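Local coordinates for tetratricopeptide repeat protein (Parabacteroides merdae ATCC 43184, PDB 4R7S) that is of unknown function but, as an all-helical tetratricopeptide repeat protein, probably offers a superhelical surface for binding partner proteins or peptides, at residues E92-D97 and G116-Q121; D133-V138 and V143-G148; S26-M31 and T49-Q54. One frame throughout, in Å; residues are numbered along the deposited sequence.

Contact 1. Residues E92-D97 and G116-Q121; sequences EKALND and GLLYIQ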
ATOM      1  N   GLU A  92      -0.222   2.373  14.609  1.00 53.37           N
ATOM      2  CA  GLU A  92       0.124   1.519  15.753  1.00 54.53           C
ATOM      3  C   GLU A  92      -0.701   0.232  15.737  1.00 56.64           C
ATOM      4  O   GLU A  92      -0.164  -0.852  15.993  1.00 55.98           O
ATOM      5  CB  GLU A  92      -0.034   2.261  17.094  1.00 57.21           C
ATOM      6  CG  GLU A  92       0.928   3.439  17.272  1.00 73.23           C
ATOM      7  CD  GLU A  92       2.428   3.183  17.175  1.00102.97           C
ATOM      8  OE1 GLU A  92       2.938   2.300  17.907  1.00 98.52           O
ATOM      9  OE2 GLU A  92       3.100   3.909  16.405  1.00 95.69           O
ATOM     10  N   LYS A  93      -1.987   0.355  15.358  1.00 51.56           N
ATOM     11  CA  LYS A  93      -2.911  -0.768  15.266  1.00 50.41           C
ATOM     12  C   LYS A  93      -2.494  -1.739  14.137  1.00 51.22           C
ATOM     13  O   LYS A  93      -2.537  -2.955  14.347  1.00 51.56           O
ATOM     14  CB  LYS A  93      -4.350  -0.263  15.085  1.00 52.54           C
ATOM     15  CG  LYS A  93      -4.976   0.164  16.404  1.00 60.27           C
ATOM     16  CD  LYS A  93      -6.451   0.451  16.291  1.00 66.51           C
ATOM     17  CE  LYS A  93      -7.042   0.830  17.626  1.00 72.99           C
ATOM     18  NZ  LYS A  93      -6.843   2.269  17.924  1.00 81.38           N
ATOM     19  N   ALA A  94      -2.021  -1.211  12.993  1.00 44.10           N
ATOM     20  CA  ALA A  94      -1.567  -2.034  11.874  1.00 42.43           C
ATOM     21  C   ALA A  94      -0.347  -2.833  12.278  1.00 47.33           C
ATOM     22  O   ALA A  94      -0.321  -4.045  12.077  1.00 46.59           O
ATOM     23  CB  ALA A  94      -1.256  -1.161  10.670  1.00 42.05           C
ATOM     24  N   LEU A  95       0.640  -2.148  12.896  1.00 45.70           N
ATOM     25  CA  LEU A  95       1.893  -2.708  13.404  1.00 45.90           C
ATOM     26  C   LEU A  95       1.600  -3.817  14.412  1.00 49.03           C
ATOM     27  O   LEU A  95       2.136  -4.917  14.260  1.00 49.29           O
ATOM     28  CB  LEU A  95       2.767  -1.576  14.026  1.00 46.28           C
ATOM     29  CG  LEU A  95       4.041  -1.939  14.829  1.00 50.99           C
ATOM     30  CD1 LEU A  95       5.051  -2.722  14.001  1.00 50.57           C
ATOM     31  CD2 LEU A  95       4.715  -0.690  15.345  1.00 51.61           C
ATOM     32  N   ASN A  96       0.692  -3.563  15.377  1.00 44.14           N
ATOM     33  CA  ASN A  96       0.307  -4.559  16.380  1.00 44.18           C
ATOM     34  C   ASN A  96      -0.227  -5.870  15.724  1.00 47.88           C
ATOM     35  O   ASN A  96       0.091  -6.966  16.209  1.00 47.88           O
ATOM     36  CB  ASN A  96      -0.730  -3.979  17.357  1.00 44.93           C
ATOM     37  CG  ASN A  96      -1.298  -4.989  18.337  1.00 76.16           C
ATOM     38  OD1 ASN A  96      -0.563  -5.668  19.075  1.00 73.64           O
ATOM     39  ND2 ASN A  96      -2.626  -5.143  18.333  1.00 67.30           N
ATOM     40  N   ASP A  97      -1.029  -5.755  14.638  1.00 42.63           N
ATOM     41  CA  ASP A  97      -1.546  -6.933  13.927  1.00 41.52           C
ATOM     42  C   ASP A  97      -0.407  -7.692  13.188  1.00 42.94           C
ATOM     43  O   ASP A  97      -0.411  -8.936  13.212  1.00 41.25           O
ATOM     44  CB  ASP A  97      -2.674  -6.550  12.963  1.00 42.74           C
ATOM     45  CG  ASP A  97      -4.062  -6.464  13.587  1.00 54.26           C
ATOM     46  OD1 ASP A  97      -4.199  -6.762  14.803  1.00 54.57           O
ATOM     47  OD2 ASP A  97      -5.006  -6.100  12.866  1.00 59.36           O
ATOM     48  N   GLY A 116       7.937  -3.801   7.513  1.00 36.85           N
ATOM     49  CA  GLY A 116       9.173  -3.146   7.102  1.00 36.82           C
ATOM     50  C   GLY A 116       8.930  -1.716   6.660  1.00 41.53           C
ATOM     51  O   GLY A 116       9.575  -0.794   7.164  1.00 42.18           O
ATOM     52  N   LEU A 117       7.960  -1.522   5.756  1.00 38.37           N
ATOM     53  CA  LEU A 117       7.538  -0.209   5.263  1.00 38.54           C
ATOM     54  C   LEU A 117       7.034   0.661   6.403  1.00 45.81           C
ATOM     55  O   LEU A 117       7.417   1.835   6.465  1.00 47.13           O
ATOM     56  CB  LEU A 117       6.430  -0.347   4.210  1.00 38.35           C
ATOM     57  CG  LEU A 117       6.777  -1.038   2.885  1.00 43.24           C
ATOM     58  CD1 LEU A 117       5.563  -1.053   1.964  1.00 43.33           C
ATOM     59  CD2 LEU A 117       7.960  -0.361   2.173  1.00 43.59           C
ATOM     60  N   LEU A 118       6.173   0.095   7.311  1.00 42.20           N
ATOM     61  CA  LEU A 118       5.639   0.822   8.469  1.00 42.10           C
ATOM     62  C   LEU A 118       6.756   1.340   9.339  1.00 46.35           C
ATOM     63  O   LEU A 118       6.676   2.476   9.822  1.00 47.59           O
ATOM     64  CB  LEU A 118       4.717  -0.040   9.341  1.00 42.50           C
ATOM     65  CG  LEU A 118       3.285  -0.228   8.924  1.00 48.01           C
ATOM     66  CD1 LEU A 118       2.549  -0.983   9.994  1.00 48.85           C
ATOM     67  CD2 LEU A 118       2.582   1.114   8.682  1.00 52.37           C
ATOM     68  N   TYR A 119       7.790   0.500   9.560  1.00 40.63           N
ATOM     69  CA  TYR A 119       8.934   0.853  10.378  1.00 40.97           C
ATOM     70  C   TYR A 119       9.702   2.024   9.734  1.00 48.54           C
ATOM     71  O   TYR A 119      10.218   2.882  10.461  1.00 50.27           O
ATOM     72  CB  TYR A 119       9.854  -0.364  10.600  1.00 41.13           C
ATOM     73  CG  TYR A 119       9.453  -1.293  11.734  1.00 42.58           C
ATOM     74  CD1 TYR A 119       8.943  -0.789  12.932  1.00 44.87           C
ATOM     75  CD2 TYR A 119       9.669  -2.668  11.645  1.00 42.80           C
ATOM     76  CE1 TYR A 119       8.621  -1.635  13.997  1.00 43.73           C
ATOM     77  CE2 TYR A 119       9.352  -3.520  12.701  1.00 44.00           C
ATOM     78  CZ  TYR A 119       8.823  -3.000  13.875  1.00 48.73           C
ATOM     79  OH  TYR A 119       8.524  -3.833  14.925  1.00 43.58           O
ATOM     80  N   ILE A 120       9.742   2.084   8.374  1.00 43.77           N
ATOM     81  CA  ILE A 120      10.408   3.177   7.662  1.00 42.55           C
ATOM     82  C   ILE A 120       9.645   4.462   7.997  1.00 48.94           C
ATOM     83  O   ILE A 120      10.242   5.421   8.485  1.00 50.56           O
ATOM     84  CB  ILE A 120      10.530   2.931   6.132  1.00 43.71           C
ATOM     85  CG1 ILE A 120      11.567   1.853   5.801  1.00 42.03           C
ATOM     86  CG2 ILE A 120      10.854   4.233   5.388  1.00 46.40           C
ATOM     87  CD1 ILE A 120      11.486   1.342   4.339  1.00 38.58           C
ATOM     88  N   GLN A 121       8.325   4.436   7.797  1.00 44.64           N
ATOM     89  CA  GLN A 121       7.402   5.533   8.057  1.00 44.71           C
ATOM     90  C   GLN A 121       7.490   6.000   9.505  1.00 51.66           C
ATOM     91  O   GLN A 121       7.382   7.196   9.748  1.00 52.59           O
ATOM     92  CB  GLN A 121       5.982   5.091   7.714  1.00 45.59           C
ATOM     93  CG  GLN A 121       4.890   6.129   7.926  1.00 60.61           C
ATOM     94  CD  GLN A 121       3.520   5.599   7.577  1.00 78.68           C
ATOM     95  OE1 GLN A 121       3.351   4.650   6.789  1.00 77.79           O
ATOM     96  NE2 GLN A 121       2.505   6.225   8.143  1.00 67.99           N
TER

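Contact 2. Residues D133-V138 and V143-G148; sequences DKILEV and VRARLG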
ATOM      1  N   ASP A 133      15.761  -7.980   5.517  1.00 37.08           N
ATOM      2  CA  ASP A 133      16.765  -9.053   5.551  1.00 37.46           C
ATOM      3  C   ASP A 133      16.100 -10.416   5.755  1.00 44.50           C
ATOM      4  O   ASP A 133      16.498 -11.376   5.103  1.00 45.57           O
ATOM      5  CB  ASP A 133      17.814  -8.806   6.638  1.00 38.60           C
ATOM      6  CG  ASP A 133      18.816  -7.707   6.322  1.00 49.39           C
ATOM      7  OD1 ASP A 133      19.085  -7.467   5.113  1.00 45.80           O
ATOM      8  OD2 ASP A 133      19.374  -7.116   7.285  1.00 61.48           O
ATOM      9  N   LYS A 134      15.060 -10.490   6.630  1.00 41.26           N
ATOM     10  CA  LYS A 134      14.310 -11.721   6.910  1.00 41.21           C
ATOM     11  C   LYS A 134      13.712 -12.270   5.635  1.00 45.09           C
ATOM     12  O   LYS A 134      13.763 -13.478   5.443  1.00 46.38           O
ATOM     13  CB  LYS A 134      13.205 -11.498   7.974  1.00 43.48           C
ATOM     14  CG  LYS A 134      12.655 -12.786   8.616  1.00 55.34           C
ATOM     15  CD  LYS A 134      13.617 -13.458   9.614  1.00 62.92           C
ATOM     16  CE  LYS A 134      13.148 -14.823  10.054  1.00 66.51           C
ATOM     17  NZ  LYS A 134      14.142 -15.486  10.941  1.00 82.83           N
ATOM     18  N   ILE A 135      13.160 -11.393   4.758  1.00 40.47           N
ATOM     19  CA  ILE A 135      12.595 -11.793   3.462  1.00 39.08           C
ATOM     20  C   ILE A 135      13.700 -12.418   2.594  1.00 45.70           C
ATOM     21  O   ILE A 135      13.544 -13.542   2.129  1.00 45.46           O
ATOM     22  CB  ILE A 135      11.888 -10.629   2.713  1.00 39.87           C
ATOM     23  CG1 ILE A 135      10.787 -10.003   3.582  1.00 38.65           C
ATOM     24  CG2 ILE A 135      11.328 -11.136   1.365  1.00 40.14           C
ATOM     25  CD1 ILE A 135      10.127  -8.781   3.073  1.00 40.79           C
ATOM     26  N   LEU A 136      14.827 -11.715   2.425  1.00 43.82           N
ATOM     27  CA  LEU A 136      15.948 -12.200   1.615  1.00 44.72           C
ATOM     28  C   LEU A 136      16.584 -13.503   2.155  1.00 50.61           C
ATOM     29  O   LEU A 136      17.171 -14.260   1.386  1.00 50.82           O
ATOM     30  CB  LEU A 136      17.005 -11.110   1.482  1.00 44.28           C
ATOM     31  CG  LEU A 136      16.616 -10.010   0.524  1.00 47.72           C
ATOM     32  CD1 LEU A 136      17.380  -8.753   0.822  1.00 48.30           C
ATOM     33  CD2 LEU A 136      16.745 -10.469  -0.932  1.00 46.58           C
ATOM     34  N   GLU A 137      16.442 -13.764   3.455  1.00 47.42           N
ATOM     35  CA  GLU A 137      16.950 -14.968   4.109  1.00 47.95           C
ATOM     36  C   GLU A 137      16.038 -16.156   3.727  1.00 53.98           C
ATOM     37  O   GLU A 137      16.535 -17.286   3.635  1.00 55.61           O
ATOM     38  CB  GLU A 137      17.007 -14.717   5.632  1.00 49.36           C
ATOM     39  CG  GLU A 137      17.116 -15.911   6.563  1.00 58.36           C
ATOM     40  CD  GLU A 137      16.941 -15.562   8.033  1.00 89.23           C
ATOM     41  OE1 GLU A 137      17.271 -14.415   8.424  1.00 85.28           O
ATOM     42  OE2 GLU A 137      16.464 -16.435   8.796  1.00 90.29           O
ATOM     43  N   VAL A 138      14.718 -15.903   3.475  1.00 48.43           N
ATOM     44  CA  VAL A 138      13.778 -16.979   3.095  1.00 47.69           C
ATOM     45  C   VAL A 138      13.539 -16.985   1.569  1.00 51.20           C
ATOM     46  O   VAL A 138      13.065 -17.975   1.029  1.00 52.17           O
ATOM     47  CB  VAL A 138      12.418 -16.977   3.876  1.00 51.06           C
ATOM     48  CG1 VAL A 138      12.621 -16.920   5.387  1.00 50.66           C
ATOM     49  CG2 VAL A 138      11.491 -15.865   3.414  1.00 50.65           C
ATOM     50  N   VAL A 143      12.701  -9.174  -4.988  1.00 46.68           N
ATOM     51  CA  VAL A 143      12.996  -7.861  -5.542  1.00 45.46           C
ATOM     52  C   VAL A 143      12.496  -6.786  -4.582  1.00 50.47           C
ATOM     53  O   VAL A 143      13.219  -5.809  -4.312  1.00 51.32           O
ATOM     54  CB  VAL A 143      12.327  -7.739  -6.937  1.00 48.69           C
ATOM     55  CG1 VAL A 143      12.260  -6.296  -7.421  1.00 47.69           C
ATOM     56  CG2 VAL A 143      13.008  -8.647  -7.958  1.00 48.65           C
ATOM     57  N   ARG A 144      11.250  -6.945  -4.074  1.00 44.86           N
ATOM     58  CA  ARG A 144      10.656  -5.935  -3.196  1.00 43.86           C
ATOM     59  C   ARG A 144      11.410  -5.803  -1.872  1.00 44.69           C
ATOM     60  O   ARG A 144      11.386  -4.714  -1.296  1.00 45.32           O
ATOM     61  CB  ARG A 144       9.141  -6.131  -2.967  1.00 44.51           C
ATOM     62  CG  ARG A 144       8.734  -7.388  -2.240  1.00 46.86           C
ATOM     63  CD  ARG A 144       7.229  -7.508  -2.187  1.00 50.83           C
ATOM     64  NE  ARG A 144       6.871  -8.621  -1.315  1.00 60.44           N
ATOM     65  CZ  ARG A 144       5.659  -8.843  -0.824  1.00 70.07           C
ATOM     66  NH1 ARG A 144       4.646  -8.042  -1.144  1.00 48.46           N
ATOM     67  NH2 ARG A 144       5.445  -9.871  -0.012  1.00 53.42           N
ATOM     68  N   ALA A 145      12.128  -6.849  -1.430  1.00 38.65           N
ATOM     69  CA  ALA A 145      12.930  -6.763  -0.212  1.00 37.64           C
ATOM     70  C   ALA A 145      14.107  -5.785  -0.431  1.00 41.13           C
ATOM     71  O   ALA A 145      14.372  -4.932   0.419  1.00 40.95           O
ATOM     72  CB  ALA A 145      13.432  -8.131   0.177  1.00 38.50           C
ATOM     73  N   ARG A 146      14.731  -5.859  -1.620  1.00 37.09           N
ATOM     74  CA  ARG A 146      15.841  -5.005  -2.047  1.00 36.24           C
ATOM     75  C   ARG A 146      15.339  -3.573  -2.197  1.00 38.87           C
ATOM     76  O   ARG A 146      16.017  -2.654  -1.761  1.00 37.70           O
ATOM     77  CB  ARG A 146      16.499  -5.540  -3.346  1.00 34.18           C
ATOM     78  CG  ARG A 146      17.214  -6.890  -3.142  1.00 37.21           C
ATOM     79  CD  ARG A 146      18.103  -7.311  -4.310  1.00 42.95           C
ATOM     80  NE  ARG A 146      18.682  -8.635  -4.074  1.00 45.73           N
ATOM     81  CZ  ARG A 146      19.827  -8.882  -3.437  1.00 60.82           C
ATOM     82  NH1 ARG A 146      20.580  -7.882  -2.990  1.00 46.23           N
ATOM     83  NH2 ARG A 146      20.232 -10.129  -3.250  1.00 53.55           N
ATOM     84  N   LEU A 147      14.117  -3.395  -2.712  1.00 36.55           N
ATOM     85  CA  LEU A 147      13.487  -2.081  -2.845  1.00 37.42           C
ATOM     86  C   LEU A 147      13.200  -1.480  -1.478  1.00 42.46           C
ATOM     87  O   LEU A 147      13.411  -0.296  -1.273  1.00 43.12           O
ATOM     88  CB  LEU A 147      12.196  -2.224  -3.637  1.00 38.33           C
ATOM     89  CG  LEU A 147      11.574  -0.955  -4.178  1.00 43.60           C
ATOM     90  CD1 LEU A 147      12.443  -0.331  -5.260  1.00 43.62           C
ATOM     91  CD2 LEU A 147      10.225  -1.269  -4.763  1.00 46.26           C
ATOM     92  N   GLY A 148      12.771  -2.316  -0.540  1.00 40.07           N
ATOM     93  CA  GLY A 148      12.561  -1.906   0.840  1.00 39.73           C
ATOM     94  C   GLY A 148      13.837  -1.297   1.394  1.00 41.51           C
ATOM     95  O   GLY A 148      13.800  -0.205   1.961  1.00 39.64           O
TER

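Contact 3. Residues S26-M31 and T49-Q54; sequences SLKAAM and TIQRRQ. With EDO (1,2-ethanediol), chain H.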
ATOM      1  N   SER A  26     -26.282 -10.803   0.881  1.00 44.72           N
ATOM      2  CA  SER A  26     -26.380 -12.270   0.954  1.00 43.41           C
ATOM      3  C   SER A  26     -25.624 -12.798   2.183  1.00 43.48           C
ATOM      4  O   SER A  26     -26.172 -13.623   2.921  1.00 42.91           O
ATOM      5  CB  SER A  26     -25.846 -12.918  -0.321  1.00 45.97           C
ATOM      6  OG  SER A  26     -26.626 -12.494  -1.425  1.00 54.98           O
ATOM      7  N   LEU A  27     -24.417 -12.248   2.445  1.00 37.51           N
ATOM      8  CA  LEU A  27     -23.596 -12.624   3.605  1.00 37.39           C
ATOM      9  C   LEU A  27     -24.291 -12.264   4.922  1.00 41.81           C
ATOM     10  O   LEU A  27     -24.403 -13.118   5.810  1.00 40.82           O
ATOM     11  CB  LEU A  27     -22.192 -12.004   3.537  1.00 36.61           C
ATOM     12  CG  LEU A  27     -21.240 -12.700   2.535  1.00 40.55           C
ATOM     13  CD1 LEU A  27     -19.924 -12.011   2.460  1.00 40.21           C
ATOM     14  CD2 LEU A  27     -21.003 -14.132   2.888  1.00 39.32           C
ATOM     15  N   LYS A  28     -24.817 -11.025   5.010  1.00 39.48           N
ATOM     16  CA  LYS A  28     -25.559 -10.529   6.165  1.00 39.15           C
ATOM     17  C   LYS A  28     -26.788 -11.370   6.401  1.00 45.73           C
ATOM     18  O   LYS A  28     -27.068 -11.729   7.555  1.00 47.51           O
ATOM     19  CB  LYS A  28     -25.946  -9.071   5.969  1.00 40.05           C
ATOM     20  CG  LYS A  28     -24.844  -8.115   6.387  1.00 51.32           C
ATOM     21  CD  LYS A  28     -25.266  -6.659   6.182  1.00 55.96           C
ATOM     22  CE  LYS A  28     -24.104  -5.718   6.330  1.00 51.46           C
ATOM     23  NZ  LYS A  28     -24.421  -4.382   5.788  1.00 60.68           N
ATOM     24  N   ALA A  29     -27.492 -11.745   5.308  1.00 41.57           N
ATOM     25  CA  ALA A  29     -28.694 -12.568   5.388  1.00 41.23           C
ATOM     26  C   ALA A  29     -28.354 -13.983   5.871  1.00 45.79           C
ATOM     27  O   ALA A  29     -29.055 -14.534   6.736  1.00 47.30           O
ATOM     28  CB  ALA A  29     -29.387 -12.610   4.038  1.00 41.84           C
ATOM     29  N   ALA A  30     -27.271 -14.566   5.336  1.00 41.09           N
ATOM     30  CA  ALA A  30     -26.837 -15.891   5.752  1.00 41.20           C
ATOM     31  C   ALA A  30     -26.603 -15.904   7.261  1.00 45.91           C
ATOM     32  O   ALA A  30     -27.171 -16.754   7.951  1.00 46.47           O
ATOM     33  CB  ALA A  30     -25.579 -16.302   5.006  1.00 41.35           C
HETATM   34  N   MSE A  31     -25.907 -14.879   7.784  1.00 40.90           N
HETATM   35  CA  MSE A  31     -25.613 -14.767   9.217  1.00 40.01           C
HETATM   36  C   MSE A  31     -26.831 -14.489  10.113  1.00 45.16           C
HETATM   37  O   MSE A  31     -26.793 -14.822  11.301  1.00 45.23           O
HETATM   38  CB  MSE A  31     -24.528 -13.747   9.446  1.00 41.23           C
HETATM   39  CG  MSE A  31     -23.190 -14.332   9.089  1.00 47.27           C
HETATM   40 SE   MSE A  31     -21.770 -13.135   9.386  0.75 54.03          SE
HETATM   41  CE  MSE A  31     -22.212 -12.633  11.342  1.00 51.82           C
ATOM     42  N   THR A  49     -13.841  -7.825   3.424  1.00 39.68           N
ATOM     43  CA  THR A  49     -13.171  -7.541   2.157  1.00 39.39           C
ATOM     44  C   THR A  49     -14.133  -6.900   1.144  1.00 44.47           C
ATOM     45  O   THR A  49     -13.741  -5.928   0.483  1.00 45.28           O
ATOM     46  CB  THR A  49     -12.508  -8.789   1.598  1.00 47.53           C
ATOM     47  OG1 THR A  49     -11.896  -9.497   2.669  1.00 50.74           O
ATOM     48  CG2 THR A  49     -11.427  -8.452   0.616  1.00 46.83           C
ATOM     49  N   ILE A  50     -15.381  -7.425   1.041  1.00 40.30           N
ATOM     50  CA  ILE A  50     -16.446  -6.907   0.168  1.00 40.01           C
ATOM     51  C   ILE A  50     -16.775  -5.439   0.562  1.00 45.48           C
ATOM     52  O   ILE A  50     -16.906  -4.580  -0.316  1.00 45.31           O
ATOM     53  CB  ILE A  50     -17.690  -7.827   0.250  1.00 42.58           C
ATOM     54  CG1 ILE A  50     -17.427  -9.157  -0.478  1.00 42.69           C
ATOM     55  CG2 ILE A  50     -18.954  -7.140  -0.274  1.00 42.24           C
ATOM     56  CD1 ILE A  50     -18.334 -10.254  -0.085  1.00 41.59           C
ATOM     57  N   GLN A  51     -16.870  -5.175   1.880  1.00 41.70           N
ATOM     58  CA  GLN A  51     -17.129  -3.859   2.448  1.00 41.91           C
ATOM     59  C   GLN A  51     -15.967  -2.905   2.170  1.00 47.92           C
ATOM     60  O   GLN A  51     -16.208  -1.749   1.831  1.00 48.44           O
ATOM     61  CB  GLN A  51     -17.404  -3.943   3.960  1.00 42.36           C
ATOM     62  CG  GLN A  51     -18.746  -4.595   4.270  1.00 33.63           C
ATOM     63  CD  GLN A  51     -19.017  -4.661   5.750  1.00 46.48           C
ATOM     64  OE1 GLN A  51     -18.141  -4.972   6.557  1.00 42.59           O
ATOM     65  NE2 GLN A  51     -20.245  -4.378   6.142  1.00 37.10           N
ATOM     66  N   ARG A  52     -14.719  -3.391   2.289  1.00 45.64           N
ATOM     67  CA  ARG A  52     -13.512  -2.594   2.029  1.00 46.05           C
ATOM     68  C   ARG A  52     -13.440  -2.193   0.543  1.00 50.43           C
ATOM     69  O   ARG A  52     -13.127  -1.045   0.244  1.00 50.58           O
ATOM     70  CB  ARG A  52     -12.243  -3.369   2.437  1.00 44.75           C
ATOM     71  CG  ARG A  52     -10.982  -2.510   2.452  1.00 46.53           C
ATOM     72  CD  ARG A  52      -9.721  -3.349   2.482  1.00 45.27           C
ATOM     73  NE  ARG A  52      -8.546  -2.492   2.635  1.00 52.40           N
ATOM     74  CZ  ARG A  52      -7.295  -2.918   2.762  1.00 59.77           C
ATOM     75  NH1 ARG A  52      -7.025  -4.218   2.759  1.00 47.22           N
ATOM     76  NH2 ARG A  52      -6.304  -2.051   2.888  1.00 51.66           N
ATOM     77  N   ARG A  53     -13.752  -3.135  -0.375  1.00 46.18           N
ATOM     78  CA  ARG A  53     -13.742  -2.900  -1.818  1.00 45.70           C
ATOM     79  C   ARG A  53     -14.862  -1.926  -2.260  1.00 50.50           C
ATOM     80  O   ARG A  53     -14.888  -1.522  -3.420  1.00 51.70           O
ATOM     81  CB  ARG A  53     -13.854  -4.218  -2.575  1.00 45.01           C
ATOM     82  CG  ARG A  53     -12.560  -5.031  -2.615  1.00 48.05           C
ATOM     83  CD  ARG A  53     -12.781  -6.370  -3.276  1.00 50.10           C
ATOM     84  NE  ARG A  53     -13.266  -6.229  -4.649  1.00 58.69           N
ATOM     85  CZ  ARG A  53     -13.873  -7.188  -5.342  1.00 77.05           C
ATOM     86  NH1 ARG A  53     -14.102  -8.376  -4.791  1.00 63.13           N
ATOM     87  NH2 ARG A  53     -14.272  -6.963  -6.586  1.00 69.22           N
ATOM     88  N   GLN A  54     -15.757  -1.540  -1.333  1.00 45.54           N
ATOM     89  CA  GLN A  54     -16.830  -0.574  -1.550  1.00 44.87           C
ATOM     90  C   GLN A  54     -16.472   0.786  -0.953  1.00 50.08           C
ATOM     91  O   GLN A  54     -17.203   1.767  -1.167  1.00 51.56           O
ATOM     92  CB  GLN A  54     -18.128  -1.066  -0.921  1.00 45.57           C
ATOM     93  CG  GLN A  54     -18.961  -1.939  -1.839  1.00 47.47           C
ATOM     94  CD  GLN A  54     -20.168  -2.436  -1.084  1.00 60.81           C
ATOM     95  OE1 GLN A  54     -21.233  -1.799  -1.055  1.00 60.02           O
ATOM     96  NE2 GLN A  54     -19.995  -3.538  -0.379  1.00 43.56           N
TER
HETATM   97  C1  EDO H 306      -9.342 -11.598   0.235  0.70 52.72           C
HETATM   98  O1  EDO H 306      -8.324 -10.595   0.138  0.70 55.04           O
HETATM   99  C2  EDO H 306      -9.713 -11.882   1.723  0.70 49.49           C
HETATM  100  O2  EDO H 306     -11.130 -11.940   1.878  0.70 46.15           O

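Contact 1. Residues E92-D97 and G116-Q121
Leu118 puts CD1 against Ala94 and Leu95, and Tyr119 swings its ring round to meet the far end of Leu95. The pairing belongs to the tetratricopeptide repeat fold, in which successive antiparallel helices stack into a solenoid; here helix 91-104 meets helix 109-121 with the two short segments at 144° between their N-to-C directions. An axis separation of 10.5 Å is wide, so the gap is bridged from the second helix by the reach of Leu118 and Tyr119 and not by close backbones. CD1 of Leu118 enters the notch between two consecutive residues, lying 3.9 Å from Ala94 CB and 3.7 Å from the backbone N of Leu95. Ala94 and Leu118 are buried, whereas Leu95 is partly exposed; Ala94 also packs on Tyr85 and Thr86 of helix 75-87. Leu95 takes the other course: with CG anti to the backbone N (chi1 170°), its branch extends toward the tyrosine instead of lying over Leu118. The side chains of Leu95 and Tyr119 cross at about a right angle, and the methyl comes to the ring obliquely. Trp127 meets the same tyrosine edge-to-face, tying it to helix 125-138. At the phenol end, Leu95 CD1 sits 3.7 Å from Tyr119 CE1 and 3.8 Å from Tyr119 OH.

Contact 2. Residues D133-V138 and V143-G148
Ala145 packs its single methyl against two consecutive residues, Ile135 and Leu136, at the point where the backbones come closest. The CA atoms of Ile135 and Ala145 are 6.2 Å apart, a spacing that the small alanine permits. Its CB stands 3.7 Å from Leu136 CG. On the other flank, CB and the CG2 methyl of Ile135 both stand 3.9 Å from Ala145 CB. Ile135 is also packed on Gln109 and Leu112 of helix 109-121, and both it and Ala145 are buried. The two helices, 125-138 and 143-156, are consecutive antiparallel helices of the tetratricopeptide repeat solenoid, joined by a short non-helical connection; their segments run at 155° to each other with axes 8.8 Å apart. Packing thins out toward Arg146, where both it and Leu136 are partly exposed to solvent. Here Leu136 CD2 lies 4.1 Å from Arg146 NE, and the two side chains cross at about a right angle. The arginine chain, extended from CG to NE (chi3 -177°), carries the guanidinium to Leu136 so that CD2 sits over one of its faces, while the same side chain also touches Tyr168 and Leu169 of helix 159-172. Within 133-138 a salt bridge, with a weak hydrogen bond, joins Lys134 NZ to Glu137 OE2 at 3.3 Å.

Contact 3. Residues S26-M31 and T49-Q54
The amide of Gln51 meets Lys28 at its nitrogen end: Lys28 CE lies 4.1 Å from Gln51 NE2, and the side chains cross at about a right angle. Neither polar end depends on the other, for Lys28 NZ forms a salt bridge with Glu24, and the amide is held at both ends, by Ser63 at OE1 and by Glu24 at NE2, which fixes its rotation. The second amide, on Gln54, uses NE2 twice: it donates to Ile50 O over 3.3 Å with an N-H...O angle of 164°, and it also bonds Glu24 OE1. The Ile50 oxygen lies in the amide's plane, whereas the donor stands well above the carbonyl plane. Glu24 thus serves Lys28, Gln51 and Gln54, and probably offsets the lysine's charge. Beside these groups the apolar touch is narrow: the side chains of Leu27 and Ile50 cross obliquely, Leu27 CD1 against Ile50 CD1 at 3.5 Å, and the 9.8 Å between their CA atoms explains why just the methyl ends meet. Thr49 bonds the 1,2-ethanediol, its OG1 being 2.7 Å from the diol O2; chi1 of -41° keeps OG1 beside the backbone N, where it also bonds Thr45 O and Tyr64 OH. Replacing Thr49 by a valine would take away the bond to the diol O2 and would probably leave the Tyr64 hydroxyl and Thr45 carbonyl without this mate. In the tetratricopeptide repeat fold the contact joins helix 20-33 to helix 40-52, with Ser11 of helix 2-16 against Leu27, Val15 of that helix against Ile50, and Glu59 and Ala60 of helix 57-68 against Gln51.

Overall arrangement
Along the chain the order is contact 3, contact 1, contact 2, each closing before the next opens, as expected of a solenoid built from successive helices. Contacts 1 and 2 are immediate neighbours: their centres lie 17 Å apart, and Ile120 CD1 packs on Gly148 O at 3.7 Å, with helices 109-121 and 125-138 consecutive. Contact 3 stands apart, its centre 27 Å from that of contact 1 and 35 Å from that of contact 2, with nearest atoms about 9 Å and 13 Å away. Two small molecules lie beside segment 49-54: the ethanediol at Thr49 and a di(hydroxyethyl)ether about 4 Å from the Ile50 side chain, both probably from the crystallisation liquor.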